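Local atomic coordinates of luciferase-like enzymeAMP-CoA-ligase (Zophobas atratus, PDB entry 4W8O), a protein that probably activates carboxylic acids with ATP and passes them to coenzyme A, as an AMP-forming ligase related to beetle luciferases. Residues V116-I121 and L140-I145; S218-T223 and T243-R248; G350-R355 and G415-I420. All blocks are in the same frame, centred on the assembly; numbering follows the deposited sequence.

Interaction 1: V116-I121 and L140-I145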
loop_
_atom_site.group_PDB
_atom_site.type_symbol
_atom_site.label_atom_id
_atom_site.label_comp_id
_atom_site.label_asym_id
_atom_site.label_seq_id
_atom_site.Cartn_x
_atom_site.Cartn_y
_atom_site.Cartn_z
ATOM N N VAL A 116 -1.863 -18.063 6.265
ATOM C CA VAL A 116 -0.579 -17.949 5.567
ATOM C C VAL A 116 0.576 -18.782 6.155
ATOM O O VAL A 116 1.619 -18.912 5.511
ATOM C CB VAL A 116 -0.153 -16.469 5.407
ATOM C CG1 VAL A 116 -1.268 -15.667 4.742
ATOM C CG2 VAL A 116 0.258 -15.833 6.736
ATOM N N THR A 117 0.385 -19.338 7.355
ATOM C CA THR A 117 1.345 -20.249 7.992
ATOM C C THR A 117 2.805 -19.889 7.694
ATOM O O THR A 117 3.481 -20.605 6.969
ATOM C CB THR A 117 1.073 -21.713 7.589
ATOM O OG1 THR A 117 1.177 -21.852 6.167
ATOM C CG2 THR A 117 -0.330 -22.149 8.033
ATOM N N PRO A 118 3.293 -18.770 8.262
ATOM C CA PRO A 118 4.619 -18.258 7.910
ATOM C C PRO A 118 5.777 -19.058 8.507
ATOM O O PRO A 118 5.626 -19.717 9.533
ATOM C CB PRO A 118 4.611 -16.830 8.453
ATOM C CG PRO A 118 3.592 -16.819 9.541
ATOM C CD PRO A 118 2.658 -17.981 9.336
ATOM N N ARG A 119 6.921 -19.000 7.839
ATOM C CA ARG A 119 8.114 -19.670 8.317
ATOM C C ARG A 119 8.823 -18.820 9.355
ATOM O O ARG A 119 9.418 -19.333 10.290
ATOM C CB ARG A 119 9.060 -19.947 7.165
ATOM C CG ARG A 119 10.325 -20.630 7.620
ATOM C CD ARG A 119 10.921 -21.412 6.495
ATOM N NE ARG A 119 12.253 -21.895 6.824
ATOM C CZ ARG A 119 12.977 -22.647 6.010
ATOM N NH1 ARG A 119 12.492 -23.001 4.818
ATOM N NH2 ARG A 119 14.195 -23.043 6.378
ATOM N N ILE A 120 8.775 -17.512 9.163
ATOM C CA ILE A 120 9.359 -16.575 10.100
ATOM C C ILE A 120 8.379 -15.437 10.246
ATOM O O ILE A 120 7.699 -15.069 9.276
ATOM C CB ILE A 120 10.685 -15.985 9.588
ATOM C CG1 ILE A 120 11.771 -17.059 9.524
ATOM C CG2 ILE A 120 11.143 -14.838 10.483
ATOM C CD1 ILE A 120 13.006 -16.638 8.760
ATOM N N ILE A 121 8.317 -14.883 11.451
ATOM C CA ILE A 121 7.625 -13.620 11.675
ATOM C C ILE A 121 8.536 -12.641 12.416
ATOM O O ILE A 121 9.054 -12.949 13.495
ATOM C CB ILE A 121 6.265 -13.796 12.396
ATOM C CG1 ILE A 121 5.682 -12.428 12.762
ATOM C CG2 ILE A 121 6.405 -14.633 13.648
ATOM C CD1 ILE A 121 4.196 -12.459 13.012
ATOM N N LEU A 140 0.646 -23.353 15.851
ATOM C CA LEU A 140 1.584 -23.232 14.748
ATOM C C LEU A 140 2.992 -23.063 15.280
ATOM O O LEU A 140 3.215 -22.355 16.264
ATOM C CB LEU A 140 1.239 -22.019 13.882
ATOM C CG LEU A 140 0.020 -22.139 12.974
ATOM C CD1 LEU A 140 -0.265 -20.790 12.333
ATOM C CD2 LEU A 140 0.236 -23.211 11.914
ATOM N N SER A 141 3.936 -23.720 14.618
ATOM C CA SER A 141 5.346 -23.489 14.877
ATOM C C SER A 141 5.858 -22.472 13.865
ATOM O O SER A 141 5.522 -22.528 12.681
ATOM C CB SER A 141 6.144 -24.788 14.788
ATOM O OG SER A 141 7.424 -24.606 15.369
ATOM N N CYS A 142 6.655 -21.533 14.345
ATOM C CA CYS A 142 7.142 -20.443 13.524
ATOM C C CYS A 142 8.279 -19.780 14.266
ATOM O O CYS A 142 8.187 -19.570 15.470
ATOM C CB CYS A 142 6.029 -19.420 13.283
ATOM S SG CYS A 142 6.488 -18.018 12.232
ATOM N N GLU A 143 9.351 -19.453 13.560
ATOM C CA GLU A 143 10.434 -18.698 14.163
ATOM C C GLU A 143 9.978 -17.246 14.339
ATOM O O GLU A 143 9.376 -16.660 13.432
ATOM C CB GLU A 143 11.681 -18.770 13.281
ATOM C CG GLU A 143 12.923 -18.129 13.876
ATOM C CD GLU A 143 14.020 -17.905 12.845
ATOM O OE1 GLU A 143 13.954 -18.498 11.754
ATOM O OE2 GLU A 143 14.956 -17.132 13.130
ATOM N N ILE A 144 10.243 -16.686 15.513
ATOM C CA ILE A 144 9.988 -15.277 15.775
ATOM C C ILE A 144 11.320 -14.539 15.816
ATOM O O ILE A 144 12.280 -15.024 16.403
ATOM C CB ILE A 144 9.241 -15.077 17.109
ATOM C CG1 ILE A 144 7.814 -15.654 17.010
ATOM C CG2 ILE A 144 9.201 -13.598 17.475
ATOM C CD1 ILE A 144 7.107 -15.772 18.343
ATOM N N ILE A 145 11.378 -13.373 15.175
ATOM C CA ILE A 145 12.556 -12.511 15.243
ATOM C C ILE A 145 12.086 -11.130 15.688
ATOM O O ILE A 145 11.197 -10.550 15.071
ATOM C CB ILE A 145 13.305 -12.464 13.894
ATOM C CG1 ILE A 145 13.792 -13.871 13.518
ATOM C CG2 ILE A 145 14.488 -11.511 13.965
ATOM C CD1 ILE A 145 14.523 -13.960 12.197
HETATM O O HOH W 1 3.480 -21.093 10.737
HETATM O O HOH W 2 10.416 -21.515 11.464
#

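Interaction 2: S218-T223 and T243-R248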
loop_
_atom_site.group_PDB
_atom_site.type_symbol
_atom_site.label_atom_id
_atom_site.label_comp_id
_atom_site.label_asym_id
_atom_site.label_seq_id
_atom_site.Cartn_x
_atom_site.Cartn_y
_atom_site.Cartn_z
ATOM N N SER A 218 8.362 13.815 -1.738
ATOM C CA SER A 218 8.499 13.644 -0.305
ATOM C C SER A 218 7.104 13.432 0.310
ATOM O O SER A 218 6.348 14.389 0.529
ATOM C CB SER A 218 9.211 14.856 0.292
ATOM O OG SER A 218 9.624 14.561 1.610
ATOM N N ILE A 219 6.769 12.167 0.566
ATOM C CA ILE A 219 5.413 11.790 0.966
ATOM C C ILE A 219 5.358 11.265 2.403
ATOM O O ILE A 219 6.119 10.380 2.779
ATOM C CB ILE A 219 4.771 10.773 -0.013
ATOM C CG1 ILE A 219 3.339 10.432 0.435
ATOM C CG2 ILE A 219 5.608 9.504 -0.140
ATOM C CD1 ILE A 219 2.517 9.695 -0.603
ATOM N N LEU A 220 4.454 11.843 3.195
ATOM C CA LEU A 220 4.216 11.430 4.578
ATOM C C LEU A 220 3.008 10.504 4.633
ATOM O O LEU A 220 2.017 10.721 3.932
ATOM C CB LEU A 220 3.971 12.654 5.473
ATOM C CG LEU A 220 3.556 12.444 6.938
ATOM C CD1 LEU A 220 4.585 11.633 7.711
ATOM C CD2 LEU A 220 3.340 13.786 7.625
ATOM N N HIS A 221 3.087 9.464 5.460
ATOM C CA HIS A 221 1.908 8.666 5.752
ATOM C C HIS A 221 1.972 8.098 7.155
ATOM O O HIS A 221 3.023 8.095 7.795
ATOM C CB HIS A 221 1.753 7.550 4.724
ATOM C CG HIS A 221 2.727 6.437 4.903
ATOM N ND1 HIS A 221 2.363 5.202 5.393
ATOM C CD2 HIS A 221 4.060 6.380 4.690
ATOM C CE1 HIS A 221 3.430 4.427 5.460
ATOM N NE2 HIS A 221 4.472 5.121 5.043
ATOM N N PHE A 222 0.831 7.621 7.622
ATOM C CA PHE A 222 0.698 7.084 8.973
ATOM C C PHE A 222 0.337 5.607 8.985
ATOM O O PHE A 222 0.558 4.937 9.989
ATOM C CB PHE A 222 -0.373 7.876 9.730
ATOM C CG PHE A 222 -0.109 9.357 9.761
ATOM C CD1 PHE A 222 0.759 9.900 10.694
ATOM C CD2 PHE A 222 -0.706 10.202 8.844
ATOM C CE1 PHE A 222 1.025 11.257 10.716
ATOM C CE2 PHE A 222 -0.446 11.564 8.860
ATOM C CZ PHE A 222 0.423 12.089 9.796
ATOM N N THR A 223 -0.240 5.112 7.891
ATOM C CA THR A 223 -0.701 3.731 7.804
ATOM C C THR A 223 0.458 2.760 7.888
ATOM O O THR A 223 1.523 3.002 7.332
ATOM C CB THR A 223 -1.431 3.441 6.470
ATOM O OG1 THR A 223 -0.695 4.016 5.376
ATOM C CG2 THR A 223 -2.852 4.001 6.494
ATOM N N THR A 243 11.309 10.107 -1.359
ATOM C CA THR A 243 11.496 9.875 0.066
ATOM C C THR A 243 10.160 9.553 0.721
ATOM O O THR A 243 9.179 10.263 0.509
ATOM C CB THR A 243 12.111 11.120 0.735
ATOM O OG1 THR A 243 13.386 11.379 0.147
ATOM C CG2 THR A 243 12.282 10.915 2.236
ATOM N N ARG A 244 10.130 8.475 1.505
ATOM C CA ARG A 244 8.961 8.124 2.305
ATOM C C ARG A 244 9.147 8.627 3.735
ATOM O O ARG A 244 10.158 8.316 4.382
ATOM C CB ARG A 244 8.751 6.611 2.311
ATOM C CG ARG A 244 7.435 6.156 2.947
ATOM C CD ARG A 244 7.165 4.677 2.696
ATOM N NE ARG A 244 8.233 3.832 3.235
ATOM C CZ ARG A 244 8.361 3.463 4.508
ATOM N NH1 ARG A 244 7.473 3.834 5.424
ATOM N NH2 ARG A 244 9.381 2.696 4.871
ATOM N N VAL A 245 8.179 9.402 4.219
ATOM C CA VAL A 245 8.176 9.866 5.607
ATOM C C VAL A 245 7.028 9.209 6.381
ATOM O O VAL A 245 5.920 9.074 5.875
ATOM C CB VAL A 245 8.069 11.403 5.682
ATOM C CG1 VAL A 245 8.352 11.897 7.099
ATOM C CG2 VAL A 245 9.030 12.050 4.685
ATOM N N PHE A 246 7.308 8.773 7.601
ATOM C CA PHE A 246 6.276 8.180 8.439
ATOM C C PHE A 246 6.280 8.779 9.841
ATOM O O PHE A 246 7.277 9.337 10.298
ATOM C CB PHE A 246 6.423 6.647 8.498
ATOM C CG PHE A 246 7.748 6.179 9.033
ATOM C CD1 PHE A 246 7.941 6.018 10.396
ATOM C CD2 PHE A 246 8.802 5.906 8.172
ATOM C CE1 PHE A 246 9.162 5.596 10.892
ATOM C CE2 PHE A 246 10.025 5.483 8.661
ATOM C CZ PHE A 246 10.207 5.334 10.026
ATOM N N ALA A 247 5.133 8.672 10.497
ATOM C CA ALA A 247 4.978 9.034 11.889
ATOM C C ALA A 247 3.940 8.091 12.498
ATOM O O ALA A 247 3.028 7.610 11.808
ATOM C CB ALA A 247 4.551 10.485 12.017
ATOM N N ARG A 248 4.090 7.821 13.788
ATOM C CA ARG A 248 3.284 6.815 14.452
ATOM C C ARG A 248 1.822 7.226 14.544
ATOM O O ARG A 248 0.933 6.420 14.297
ATOM C CB ARG A 248 3.819 6.537 15.856
ATOM C CG ARG A 248 3.568 5.110 16.289
ATOM C CD ARG A 248 4.653 4.189 15.750
ATOM N NE ARG A 248 5.850 4.215 16.595
ATOM C CZ ARG A 248 5.950 3.611 17.777
ATOM N NH1 ARG A 248 7.080 3.698 18.471
ATOM N NH2 ARG A 248 4.925 2.924 18.277
HETATM O O HOH W 3 3.157 5.070 10.889
HETATM O O HOH W 4 -0.306 4.020 12.370
#

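Interaction 3: G350-R355 and G415-I420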
loop_
_atom_site.group_PDB
_atom_site.type_symbol
_atom_site.label_atom_id
_atom_site.label_comp_id
_atom_site.label_asym_id
_atom_site.label_seq_id
_atom_site.Cartn_x
_atom_site.Cartn_y
_atom_site.Cartn_z
ATOM N N GLY A 350 -13.011 10.670 -8.735
ATOM C CA GLY A 350 -12.116 10.998 -9.835
ATOM C C GLY A 350 -12.484 10.206 -11.070
ATOM O O GLY A 350 -13.607 9.716 -11.199
ATOM N N LYS A 351 -11.520 10.084 -11.976
ATOM C CA LYS A 351 -11.679 9.306 -13.198
ATOM C C LYS A 351 -10.807 8.058 -13.136
ATOM O O LYS A 351 -9.831 8.018 -12.383
ATOM C CB LYS A 351 -11.287 10.155 -14.404
ATOM C CG LYS A 351 -12.019 11.492 -14.478
ATOM C CD LYS A 351 -11.607 12.299 -15.693
ATOM C CE LYS A 351 -12.020 11.616 -16.985
ATOM N NZ LYS A 351 -11.926 12.548 -18.140
ATOM N N VAL A 352 -11.154 7.065 -13.956
ATOM C CA VAL A 352 -10.481 5.759 -13.967
ATOM C C VAL A 352 -8.971 5.900 -14.145
ATOM O O VAL A 352 -8.505 6.751 -14.892
ATOM C CB VAL A 352 -11.040 4.834 -15.068
ATOM C CG1 VAL A 352 -10.318 3.495 -15.065
ATOM C CG2 VAL A 352 -12.533 4.602 -14.865
ATOM N N SER A 353 -8.216 5.076 -13.423
ATOM C CA SER A 353 -6.757 5.135 -13.449
ATOM C C SER A 353 -6.187 4.576 -14.768
ATOM O O SER A 353 -6.884 3.859 -15.492
ATOM C CB SER A 353 -6.182 4.386 -12.238
ATOM O OG SER A 353 -6.831 3.143 -12.068
ATOM N N PRO A 354 -4.918 4.908 -15.082
ATOM C CA PRO A 354 -4.338 4.446 -16.354
ATOM C C PRO A 354 -4.372 2.929 -16.501
ATOM O O PRO A 354 -4.266 2.205 -15.505
ATOM C CB PRO A 354 -2.885 4.948 -16.302
ATOM C CG PRO A 354 -2.881 6.043 -15.300
ATOM C CD PRO A 354 -3.973 5.742 -14.313
ATOM N N ARG A 355 -4.555 2.474 -17.740
ATOM C CA ARG A 355 -4.542 1.058 -18.092
ATOM C C ARG A 355 -5.527 0.223 -17.278
ATOM O O ARG A 355 -5.294 -0.958 -17.033
ATOM C CB ARG A 355 -3.111 0.501 -17.992
ATOM C CG ARG A 355 -2.267 0.828 -19.219
ATOM C CD ARG A 355 -0.869 0.239 -19.142
ATOM N NE ARG A 355 -0.876 -1.211 -19.077
ATOM C CZ ARG A 355 -0.835 -2.034 -20.121
ATOM N NH1 ARG A 355 -0.792 -1.573 -21.368
ATOM N NH2 ARG A 355 -0.841 -3.342 -19.907
ATOM N N GLY A 415 -17.456 10.945 -17.281
ATOM C CA GLY A 415 -16.717 9.780 -16.800
ATOM C C GLY A 415 -16.207 9.839 -15.362
ATOM O O GLY A 415 -15.416 8.982 -14.953
ATOM N N CYS A 416 -16.630 10.847 -14.598
ATOM C CA CYS A 416 -16.331 10.904 -13.161
ATOM C C CYS A 416 -17.088 9.808 -12.403
ATOM O O CYS A 416 -18.273 9.585 -12.652
ATOM C CB CYS A 416 -16.681 12.277 -12.596
ATOM S SG CYS A 416 -15.571 13.574 -13.175
ATOM N N VAL A 417 -16.392 9.130 -11.489
ATOM C CA VAL A 417 -16.939 7.970 -10.788
ATOM C C VAL A 417 -17.477 8.353 -9.399
ATOM O O VAL A 417 -16.896 9.188 -8.703
ATOM C CB VAL A 417 -15.860 6.872 -10.647
ATOM C CG1 VAL A 417 -16.407 5.656 -9.912
ATOM C CG2 VAL A 417 -15.328 6.471 -12.020
ATOM N N TYR A 418 -18.589 7.731 -9.008
ATOM C CA TYR A 418 -19.210 7.956 -7.695
ATOM C C TYR A 418 -19.550 6.612 -7.073
ATOM O O TYR A 418 -20.274 5.816 -7.672
ATOM C CB TYR A 418 -20.494 8.781 -7.827
ATOM C CG TYR A 418 -20.274 10.191 -8.320
ATOM C CD1 TYR A 418 -20.200 10.471 -9.682
ATOM C CD2 TYR A 418 -20.144 11.250 -7.422
ATOM C CE1 TYR A 418 -19.993 11.764 -10.133
ATOM C CE2 TYR A 418 -19.939 12.544 -7.866
ATOM C CZ TYR A 418 -19.865 12.795 -9.221
ATOM O OH TYR A 418 -19.651 14.081 -9.660
ATOM N N VAL A 419 -19.014 6.363 -5.880
ATOM C CA VAL A 419 -19.309 5.150 -5.119
ATOM C C VAL A 419 -20.292 5.541 -4.035
ATOM O O VAL A 419 -20.073 6.524 -3.328
ATOM C CB VAL A 419 -18.035 4.557 -4.475
ATOM C CG1 VAL A 419 -18.368 3.316 -3.651
ATOM C CG2 VAL A 419 -16.998 4.237 -5.544
ATOM N N ILE A 420 -21.376 4.784 -3.904
ATOM C CA ILE A 420 -22.432 5.167 -2.971
ATOM C C ILE A 420 -22.631 4.198 -1.801
ATOM O O ILE A 420 -22.913 4.642 -0.692
ATOM C CB ILE A 420 -23.763 5.489 -3.707
ATOM C CG1 ILE A 420 -24.347 4.265 -4.416
ATOM C CG2 ILE A 420 -23.538 6.607 -4.719
ATOM C CD1 ILE A 420 -25.592 4.564 -5.236
HETATM O O HOH W 5 -13.226 7.728 -16.025
#

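Interaction 1: V116-I121 and L140-I145
Strands 120-124 and 143-147 run parallel here, and their backbones settle most of the polar accounts. Ile121 is bonded at both ends: its N reaches Glu143 O at 2.9 Å, almost along the C=O axis, and its O takes Ile145 N at 2.9 Å in the carbonyl plane. Arg119 O takes two donors: Glu143 N from 3.3 Å, 34° above the carbonyl plane, and a water from 2.7 Å that also accepts weakly from that N. Pro118 O and Ser141 O are both acceptors, and a second water donates to each. The charged ends look elsewhere: Glu143 OE2 forms a salt bridge with Lys65, and Arg119 NH1 forms one with Asp71.

On the face shared by Ile120 and Glu143 the two side chains lie side by side and point the same way, with Glu143 OE1 resting 3.4 Å from Ile120 CG1. The other branch, Ile120 CG2, meets Ile145 CD1 at 3.9 Å. An alanine at Ile120 would lose CG1, CG2 and CD1, and would probably loosen the packing against Ile145 and remove the apolar surface beside the Glu143 carboxylate. On the other side Cys142 SG, anti to its backbone N, sits 3.7 Å from Ile121 CG2, and helix 128-138 of this beta-alpha-beta unit packs there through Leu135.

The chemistry implies a graded pairing: the direct bonds are straighter and shorter at Ile121, where the flanking isoleucines are buried, and water takes part at the outer end.

Interaction 2: S218-T223 and T243-R248
The His221 imidazole has its edge turned to Arg244, whose NH1 donates to NE2 from 3.3 Å, lying in the ring plane and keeping NE2 within the guanidinium plane as well. Because the two planes stand 58° apart, this is an edge-to-edge bond and no stack. A bend at chi3 (59°) folds the arginine back to the ring, and CD passes 3.6 Å from NE2. At the ring's other nitrogen, ND1 shares a hydrogen bond with Thr223 OG1, so both nitrogens are held and the ring's rotation is fixed; accepting from an arginine would probably favour a neutral imidazole. The Phe222 ring has Ala247 O at its edge, 3.4 Å from CD1, while CE1 touches Ala247 CB.

Between the parallel strands run three backbone hydrogen bonds, the two at Ile219 nearly straight (Val245 N to Ile219 O, 2.7 Å), then a weak one from Ala247 N to His221 O. Leu220 CD1 packs on Val245 CG1 at 3.8 Å on the face away from the histidine.

Helix 228-239 links the strands as a beta-alpha-beta crossover and lies over the Ile219, His221 and Arg244 face through Ile233 and Thr237; strands 266-268 and 35-39 flank the pair.

Interaction 3: G350-R355 and G415-I420
A single direct hydrogen bond joins the two segments: Val417 N donates to Gly350 O at 2.9 Å, with an N-H...O angle of 167° and the donor almost on the C=O axis. The same oxygen receives a CA-H...O contact from Cys416 CA at 3.6 Å, so one carbonyl serves two neighbouring donors. A water adds the second polar link, accepting from Val352 N at 3.0 Å and donating to Gly415 O at 2.7 Å.

Apolar contact is thin. Val352 CG2 and Val417 CG2 meet at 4.4 Å, and both valines touch Leu6 of strand 6-7. One residue earlier on each segment, Lys351 CG lies loosely, 4.3 Å from Cys416 SG.

Backbone shape matters at both glycines. Gly350 has phi 94°, and a CB there would jam against the carbonyl oxygen of the preceding residue; Gly415, also at positive phi, would direct a CB toward Lys351.

The weakly bonded strand 351-352 is one edge strand of the mixed sheet within this chain, and strand 417-422 one edge of the antiparallel sheet. The joint between sheets is therefore carried by a short backbone bond, a bridging water and a further backbone bond of Val417 to Cys349, with little side-chain interlocking.

Overall arrangement
The three contacts follow one another along the chain without touching. Interaction 1 belongs to the eight-stranded mixed sheet and interaction 2 to the nine-stranded one; their centres are 28 Å apart. Interaction 3 takes up the far edge of the sheet holding interaction 2, about 26 Å away between centres, and joins it to the antiparallel sheet. Interactions 1 and 3 lie on opposite sides of the chain's centre, 40 Å apart between their own centres. Interaction 2 adjoins the pocket occupied by the polyether ligand: Thr223 bonds to Thr229 and touches Phe268, both of which line it. Interaction 3 reaches the same pocket through Ser353, whose OG is bonded to Leu329 O.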